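Local coordinates for protein chintase (Rhizomucor miehei, PDB 5YUQ) that hydrolyses chitin as a family 18 glycoside hydrolase, a TIM barrel with a tunnel-shaped active site, at residues A180-N184 / A193-L197; F234-V238 / S282-W287. All coordinates share one frame. Residues are numbered along the deposited sequence.

Overall arrangement
Both contacts lie at the C-terminal ends of neighbouring barrel strands, the side where TIM barrels carry their active sites. Interaction 1 joins two parts of the loop after the sixth barrel strand, 175-178; interaction 2, later in the chain, adds a short antiparallel strand to the far part of the seventh, 228-240. Their centres are about 11 Å apart, and they touch through Asp182: its OD1 lies 2.6 Å from Tyr235 OH, a probable hydrogen bond, and 2.8 Å from Arg237 NH2 in a salt bridge. Tyr181 CD1 packs 3.3 Å from Tyr235 OH. By analogy with other family 18 chitinases, Tyr181 and Asp182 probably lie at the active-site tunnel.

Interaction 1: A180-N184 / A193-L197; sequences AYDVN and ANAPL
Three hydrogen bonds tie 180-184 to 193-197, all accepted by oxygens of Ala193 and Asn194. Val183 N donates to Asn194 O (3.0 Å, nearly straight), Asp182 N to Asn194 OD1 (2.9 Å, more bent), and Asn184 ND2 to Ala193 O (2.9 Å). Asn194, with chi1 t, thus offers both backbone and amide oxygens to consecutive backbone NH groups. A water donates to Asn184 O (2.4 Å) and weakly to Asn194 OD1 (3.3 Å), while Asn184 OD1 accepts from Glu207 N. Neither segment is regular. Tyr181 is extended, Asp182 turns the chain in the left-handed helical region (phi/psi 53/37), and Asn194 is locally helical (-66/-45). The closest CA pairs are Tyr181 with Ala195 (4.3 Å) and Asp182 with Asn194 (5.0 Å).

Tyr181 CA adds a CH...O contact to Asn194 O at 3.3 Å. Small Ala195 lets the chains approach, its CB 3.2 Å from Ala180 O and 4.1 Å from Tyr181 CB; Val183 CG2 rests 3.8 Å from Pro196 CD. The ring of Tyr181 (chi1 p) leads away to Met348 and Trp350 of the eighth barrel strand. Met-Ala-Tyr-Asp, ending at Asp182, matches the MxYD motif of family 18. Because Asp182 bonds across this contact through its backbone NH, its carboxylate can serve Tyr235 and Arg237: the loop contact is consistent with holding the motif in place while its acid faces the seventh strand.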
ATOM      1  N   ALA A 180       3.292   3.069   3.319  1.00 12.23           N
ATOM      2  CA  ALA A 180       3.276   4.325   4.054  1.00 12.37           C
ATOM      3  C   ALA A 180       2.182   5.237   3.533  1.00 14.21           C
ATOM      4  O   ALA A 180       2.441   6.344   3.076  1.00 14.10           O
ATOM      5  CB  ALA A 180       4.623   5.010   3.934  1.00 14.35           C
ATOM      6  N   TYR A 181       0.954   4.751   3.610  1.00 13.26           N
ATOM      7  CA  TYR A 181      -0.202   5.518   3.210  1.00 12.17           C
ATOM      8  C   TYR A 181      -1.377   4.958   3.992  1.00 13.93           C
ATOM      9  O   TYR A 181      -1.221   3.963   4.701  1.00 14.75           O
ATOM     10  CB  TYR A 181      -0.412   5.474   1.691  1.00 11.92           C
ATOM     11  CG  TYR A 181      -0.178   4.142   1.006  1.00 14.10           C
ATOM     12  CD1 TYR A 181      -1.066   3.093   1.165  1.00 13.15           C
ATOM     13  CD2 TYR A 181       0.895   3.962   0.145  1.00 12.66           C
ATOM     14  CE1 TYR A 181      -0.873   1.880   0.524  1.00 13.11           C
ATOM     15  CE2 TYR A 181       1.093   2.756  -0.519  1.00 14.25           C
ATOM     16  CZ  TYR A 181       0.203   1.721  -0.326  1.00 14.44           C
ATOM     17  OH  TYR A 181       0.378   0.522  -0.977  1.00 14.70           O
ATOM     18  N   ASP A 182      -2.526   5.621   3.901  1.00 13.56           N
ATOM     19  CA  ASP A 182      -3.659   5.325   4.773  1.00 14.69           C
ATOM     20  C   ASP A 182      -3.226   5.376   6.231  1.00 17.06           C
ATOM     21  O   ASP A 182      -3.696   4.591   7.056  1.00 18.17           O
ATOM     22  CB  ASP A 182      -4.276   3.958   4.463  1.00 18.96           C
ATOM     23  CG  ASP A 182      -4.777   3.850   3.047  1.00 22.63           C
ATOM     24  OD1 ASP A 182      -5.040   4.893   2.409  1.00 20.53           O
ATOM     25  OD2 ASP A 182      -4.911   2.708   2.570  1.00 26.00           O
ATOM     26  N   VAL A 183      -2.335   6.306   6.546  1.00 13.67           N
ATOM     27  CA  VAL A 183      -1.764   6.366   7.883  1.00 13.97           C
ATOM     28  C   VAL A 183      -2.778   6.919   8.874  1.00 17.55           C
ATOM     29  O   VAL A 183      -2.980   6.351   9.952  1.00 20.46           O
ATOM     30  CB  VAL A 183      -0.475   7.200   7.918  1.00 15.26           C
ATOM     31  CG1 VAL A 183      -0.005   7.366   9.358  1.00 15.26           C
ATOM     32  CG2 VAL A 183       0.608   6.534   7.079  1.00 14.89           C
ATOM     33  N   ASN A 184      -3.440   8.009   8.503  1.00 16.47           N
ATOM     34  CA  ASN A 184      -4.431   8.595   9.388  1.00 17.21           C
ATOM     35  C   ASN A 184      -5.840   8.490   8.834  1.00 20.20           C
ATOM     36  O   ASN A 184      -6.036   8.355   7.622  1.00 27.88           O
ATOM     37  CB  ASN A 184      -4.065  10.041   9.692  1.00 19.30           C
ATOM     38  CG  ASN A 184      -2.771  10.141  10.457  1.00 17.42           C
ATOM     39  OD1 ASN A 184      -2.719   9.806  11.634  1.00 18.35           O
ATOM     40  ND2 ASN A 184      -1.716  10.589   9.791  1.00 14.94           N
ATOM     41  N   ALA A 193      -1.871  13.504   7.843  1.00 14.32           N
ATOM     42  CA  ALA A 193      -1.597  13.220   6.445  1.00 13.99           C
ATOM     43  C   ALA A 193      -1.911  11.765   6.083  1.00 14.21           C
ATOM     44  O   ALA A 193      -1.794  10.855   6.912  1.00 14.31           O
ATOM     45  CB  ALA A 193      -0.149  13.569   6.092  1.00 14.37           C
ATOM     46  N   ASN A 194      -2.314  11.554   4.831  1.00 11.18           N
ATOM     47  CA  ASN A 194      -2.534  10.208   4.323  1.00 12.62           C
ATOM     48  C   ASN A 194      -1.215   9.457   4.274  1.00 13.73           C
ATOM     49  O   ASN A 194      -1.113   8.292   4.664  1.00 12.26           O
ATOM     50  CB  ASN A 194      -3.121  10.299   2.911  1.00 12.21           C
ATOM     51  CG  ASN A 194      -3.343   8.945   2.283  1.00 15.43           C
ATOM     52  OD1 ASN A 194      -3.780   8.002   2.942  1.00 15.23           O
ATOM     53  ND2 ASN A 194      -3.049   8.842   0.991  1.00 13.54           N
ATOM     54  N   ALA A 195      -0.202  10.145   3.764  1.00 12.51           N
ATOM     55  CA  ALA A 195       1.107   9.548   3.573  1.00 11.84           C
ATOM     56  C   ALA A 195       2.175  10.514   4.047  1.00 11.27           C
ATOM     57  O   ALA A 195       2.966  11.008   3.251  1.00 13.80           O
ATOM     58  CB  ALA A 195       1.305   9.208   2.119  1.00 12.95           C
ATOM     59  N   PRO A 196       2.207  10.786   5.357  1.00 13.38           N
ATOM     60  CA  PRO A 196       3.214  11.725   5.847  1.00 13.83           C
ATOM     61  C   PRO A 196       4.609  11.174   5.635  1.00 12.59           C
ATOM     62  O   PRO A 196       4.820   9.971   5.814  1.00 14.83           O
ATOM     63  CB  PRO A 196       2.924  11.805   7.345  1.00 12.82           C
ATOM     64  CG  PRO A 196       2.233  10.512   7.679  1.00 15.59           C
ATOM     65  CD  PRO A 196       1.451  10.144   6.450  1.00 13.33           C
ATOM     66  N   LEU A 197       5.546  12.031   5.253  1.00 13.18           N
ATOM     67  CA  LEU A 197       6.934  11.600   5.156  1.00 12.77           C
ATOM     68  C   LEU A 197       7.543  11.603   6.548  1.00 14.63           C
ATOM     69  O   LEU A 197       8.370  10.753   6.877  1.00 13.59           O
ATOM     70  CB  LEU A 197       7.707  12.516   4.212  1.00 14.10           C
ATOM     71  CG  LEU A 197       9.182  12.158   4.019  1.00 15.22           C
ATOM     72  CD1 LEU A 197       9.328  10.739   3.513  1.00 16.55           C
ATOM     73  CD2 LEU A 197       9.801  13.143   3.040  1.00 16.23           C
TER
HETATM   74  O   HOH W   1      -5.551   9.267   5.455  1.00 25.66           O

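Interaction 2: F234-V238 / S282-W287; sequences FYGRV and SGQYIW
This is an antiparallel strand pairing where the seventh barrel strand runs on into the domain inserted between strands seven and eight, as in many family 18 chitinases. Strands 235-238 and 284-286 approach to 4.4 Å between axes at 143°. Gly236 and Tyr285 form the hydrogen-bonded pair (Gly236 N to Tyr285 O 2.7 Å, Tyr285 N to Gly236 O 2.9 Å). Non-hydrogen-bonded pairs flank it, Tyr235 with Ile286 (CA-CA 4.0 Å) and Arg237 with Gln284 (4.7 Å). Val238 N to Gly283 O (2.9 Å) and Trp287 N to Phe234 O (3.0 Å) extend the pairing, the latter with Ile286 at the N-cap position of helix 287-292.

Gly283 (phi/psi 85/6) suits its place, since a CB would clash with Val238 O. Ser282 OG accepts from Gln284 N (3.2 Å) in an ST turn. On the face bearing Tyr235, Arg237, Gln284 and Ile286, Tyr235 CB meets Ile286 CG2 at 4.2 Å; Tyr285, on the opposite face, meets Val238 (CD2 to CG1 3.6 Å). Arg237, chi1 and chi2 t, gives NE to Ser282 O (2.9 Å), while its NH2 salt-bridges Asp182, which also bonds Tyr235 OH. Four backbone bonds hold the pair; Arg237 joins Ser282 to the MxYD acid.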
ATOM      1  N   PHE A 234      -1.109   7.412  -5.118  1.00 12.83           N
ATOM      2  CA  PHE A 234      -1.517   8.304  -6.209  1.00 10.75           C
ATOM      3  C   PHE A 234      -2.933   8.813  -5.946  1.00 11.89           C
ATOM      4  O   PHE A 234      -3.684   9.132  -6.873  1.00 12.71           O
ATOM      5  CB  PHE A 234      -1.454   7.593  -7.564  1.00 13.36           C
ATOM      6  CG  PHE A 234      -0.078   7.575  -8.198  1.00 13.43           C
ATOM      7  CD1 PHE A 234       1.066   7.846  -7.457  1.00 12.93           C
ATOM      8  CD2 PHE A 234       0.060   7.295  -9.549  1.00 11.50           C
ATOM      9  CE1 PHE A 234       2.334   7.827  -8.068  1.00 12.73           C
ATOM     10  CE2 PHE A 234       1.311   7.275 -10.158  1.00 12.77           C
ATOM     11  CZ  PHE A 234       2.448   7.534  -9.414  1.00 14.33           C
ATOM     12  N   TYR A 235      -3.280   8.894  -4.664  1.00 12.72           N
ATOM     13  CA  TYR A 235      -4.586   9.366  -4.218  1.00 12.30           C
ATOM     14  C   TYR A 235      -4.402  10.094  -2.901  1.00 13.52           C
ATOM     15  O   TYR A 235      -3.350   9.982  -2.259  1.00 14.16           O
ATOM     16  CB  TYR A 235      -5.531   8.177  -3.992  1.00 13.19           C
ATOM     17  CG  TYR A 235      -5.073   7.251  -2.872  1.00 12.42           C
ATOM     18  CD1 TYR A 235      -4.120   6.264  -3.104  1.00 13.21           C
ATOM     19  CD2 TYR A 235      -5.587   7.373  -1.592  1.00 14.35           C
ATOM     20  CE1 TYR A 235      -3.692   5.436  -2.095  1.00 14.10           C
ATOM     21  CE2 TYR A 235      -5.162   6.545  -0.566  1.00 15.39           C
ATOM     22  CZ  TYR A 235      -4.217   5.576  -0.828  1.00 14.89           C
ATOM     23  OH  TYR A 235      -3.767   4.729   0.164  1.00 18.41           O
ATOM     24  N   GLY A 236      -5.435  10.824  -2.498  1.00 12.68           N
ATOM     25  CA  GLY A 236      -5.486  11.420  -1.183  1.00 13.97           C
ATOM     26  C   GLY A 236      -6.739  10.951  -0.470  1.00 15.05           C
ATOM     27  O   GLY A 236      -7.477  10.111  -0.991  1.00 13.08           O
ATOM     28  N   ARG A 237      -6.980  11.483   0.719  1.00 12.28           N
ATOM     29  CA  ARG A 237      -8.179  11.117   1.474  1.00 15.23           C
ATOM     30  C   ARG A 237      -8.835  12.351   2.053  1.00 16.14           C
ATOM     31  O   ARG A 237      -8.148  13.262   2.519  1.00 15.45           O
ATOM     32  CB  ARG A 237      -7.836  10.142   2.601  1.00 16.64           C
ATOM     33  CG  ARG A 237      -8.970   9.935   3.605  1.00 19.95           C
ATOM     34  CD  ARG A 237      -8.765   8.689   4.471  1.00 21.77           C
ATOM     35  NE  ARG A 237      -8.720   7.488   3.642  1.00 22.56           N
ATOM     36  CZ  ARG A 237      -7.601   6.915   3.229  1.00 19.09           C
ATOM     37  NH1 ARG A 237      -6.425   7.412   3.598  1.00 22.62           N
ATOM     38  NH2 ARG A 237      -7.655   5.838   2.462  1.00 24.09           N
ATOM     39  N   VAL A 238     -10.164  12.391   2.007  1.00 15.12           N
ATOM     40  CA  VAL A 238     -10.891  13.452   2.680  1.00 12.50           C
ATOM     41  C   VAL A 238     -11.331  13.036   4.080  1.00 14.93           C
ATOM     42  O   VAL A 238     -11.662  11.874   4.326  1.00 16.09           O
ATOM     43  CB  VAL A 238     -12.114  13.951   1.865  1.00 17.06           C
ATOM     44  CG1 VAL A 238     -11.652  14.655   0.598  1.00 17.40           C
ATOM     45  CG2 VAL A 238     -13.066  12.806   1.549  1.00 15.83           C
ATOM     46  N   SER A 282     -14.367   5.101   1.902  1.00 19.10           N
ATOM     47  CA  SER A 282     -12.961   5.123   2.289  1.00 24.48           C
ATOM     48  C   SER A 282     -12.428   6.544   2.336  1.00 20.81           C
ATOM     49  O   SER A 282     -11.414   6.809   2.983  1.00 18.28           O
ATOM     50  CB  SER A 282     -12.123   4.313   1.310  1.00 22.75           C
ATOM     51  OG  SER A 282     -12.128   4.912   0.029  1.00 26.00           O
ATOM     52  N   GLY A 283     -13.108   7.451   1.641  1.00 17.57           N
ATOM     53  CA  GLY A 283     -12.674   8.837   1.567  1.00 15.08           C
ATOM     54  C   GLY A 283     -11.653   9.062   0.477  1.00 15.49           C
ATOM     55  O   GLY A 283     -11.120  10.161   0.341  1.00 16.11           O
ATOM     56  N   GLN A 284     -11.404   8.021  -0.310  1.00 16.71           N
ATOM     57  CA  GLN A 284     -10.401   8.065  -1.370  1.00 18.08           C
ATOM     58  C   GLN A 284     -10.720   9.142  -2.402  1.00 17.23           C
ATOM     59  O   GLN A 284     -11.865   9.317  -2.819  1.00 16.37           O
ATOM     60  CB  GLN A 284     -10.289   6.696  -2.037  1.00 17.78           C
ATOM     61  CG  GLN A 284      -9.312   6.641  -3.204  1.00 20.85           C
ATOM     62  CD  GLN A 284      -9.220   5.254  -3.809  1.00 25.50           C
ATOM     63  OE1 GLN A 284      -8.402   4.434  -3.387  1.00 26.80           O
ATOM     64  NE2 GLN A 284     -10.066   4.984  -4.806  1.00 27.89           N
ATOM     65  N   TYR A 285      -9.684   9.864  -2.804  1.00 16.51           N
ATOM     66  CA  TYR A 285      -9.804  10.937  -3.767  1.00 17.97           C
ATOM     67  C   TYR A 285      -8.599  10.770  -4.684  1.00 16.74           C
ATOM     68  O   TYR A 285      -7.479  11.092  -4.295  1.00 15.40           O
ATOM     69  CB  TYR A 285      -9.723  12.259  -3.007  1.00 19.78           C
ATOM     70  CG  TYR A 285     -10.634  13.348  -3.514  1.00 18.50           C
ATOM     71  CD1 TYR A 285     -10.270  14.113  -4.602  1.00 21.43           C
ATOM     72  CD2 TYR A 285     -11.833  13.630  -2.877  1.00 21.21           C
ATOM     73  CE1 TYR A 285     -11.072  15.112  -5.067  1.00 22.58           C
ATOM     74  CE2 TYR A 285     -12.659  14.646  -3.344  1.00 19.70           C
ATOM     75  CZ  TYR A 285     -12.263  15.375  -4.439  1.00 20.17           C
ATOM     76  OH  TYR A 285     -13.059  16.388  -4.923  1.00 27.68           O
ATOM     77  N   ILE A 286      -8.800  10.241  -5.888  1.00 13.56           N
ATOM     78  CA  ILE A 286      -7.635   9.900  -6.714  1.00 12.14           C
ATOM     79  C   ILE A 286      -7.042  11.118  -7.408  1.00 15.37           C
ATOM     80  O   ILE A 286      -7.714  12.131  -7.601  1.00 14.51           O
ATOM     81  CB  ILE A 286      -7.922   8.790  -7.746  1.00 14.07           C
ATOM     82  CG1 ILE A 286      -8.929   9.266  -8.795  1.00 14.61           C
ATOM     83  CG2 ILE A 286      -8.408   7.526  -7.049  1.00 15.37           C
ATOM     84  CD1 ILE A 286      -8.942   8.387 -10.034  1.00 18.81           C
ATOM     85  N   TRP A 287      -5.773  11.024  -7.775  1.00 13.12           N
ATOM     86  CA  TRP A 287      -5.084  12.161  -8.361  1.00 12.96           C
ATOM     87  C   TRP A 287      -5.806  12.711  -9.583  1.00 15.91           C
ATOM     88  O   TRP A 287      -5.869  13.930  -9.763  1.00 14.78           O
ATOM     89  CB  TRP A 287      -3.646  11.814  -8.730  1.00 12.96           C
ATOM     90  CG  TRP A 287      -2.999  12.946  -9.456  1.00 13.06           C
ATOM     91  CD1 TRP A 287      -2.774  13.042 -10.799  1.00 13.91           C
ATOM     92  CD2 TRP A 287      -2.516  14.165  -8.878  1.00 12.66           C
ATOM     93  NE1 TRP A 287      -2.180  14.250 -11.092  1.00 15.51           N
ATOM     94  CE2 TRP A 287      -2.007  14.955  -9.928  1.00 13.42           C
ATOM     95  CE3 TRP A 287      -2.459  14.664  -7.573  1.00 12.60           C
ATOM     96  CZ2 TRP A 287      -1.442  16.211  -9.712  1.00 14.44           C
ATOM     97  CZ3 TRP A 287      -1.903  15.911  -7.358  1.00 16.12           C
ATOM     98  CH2 TRP A 287      -1.403  16.673  -8.423  1.00 15.31           C
TER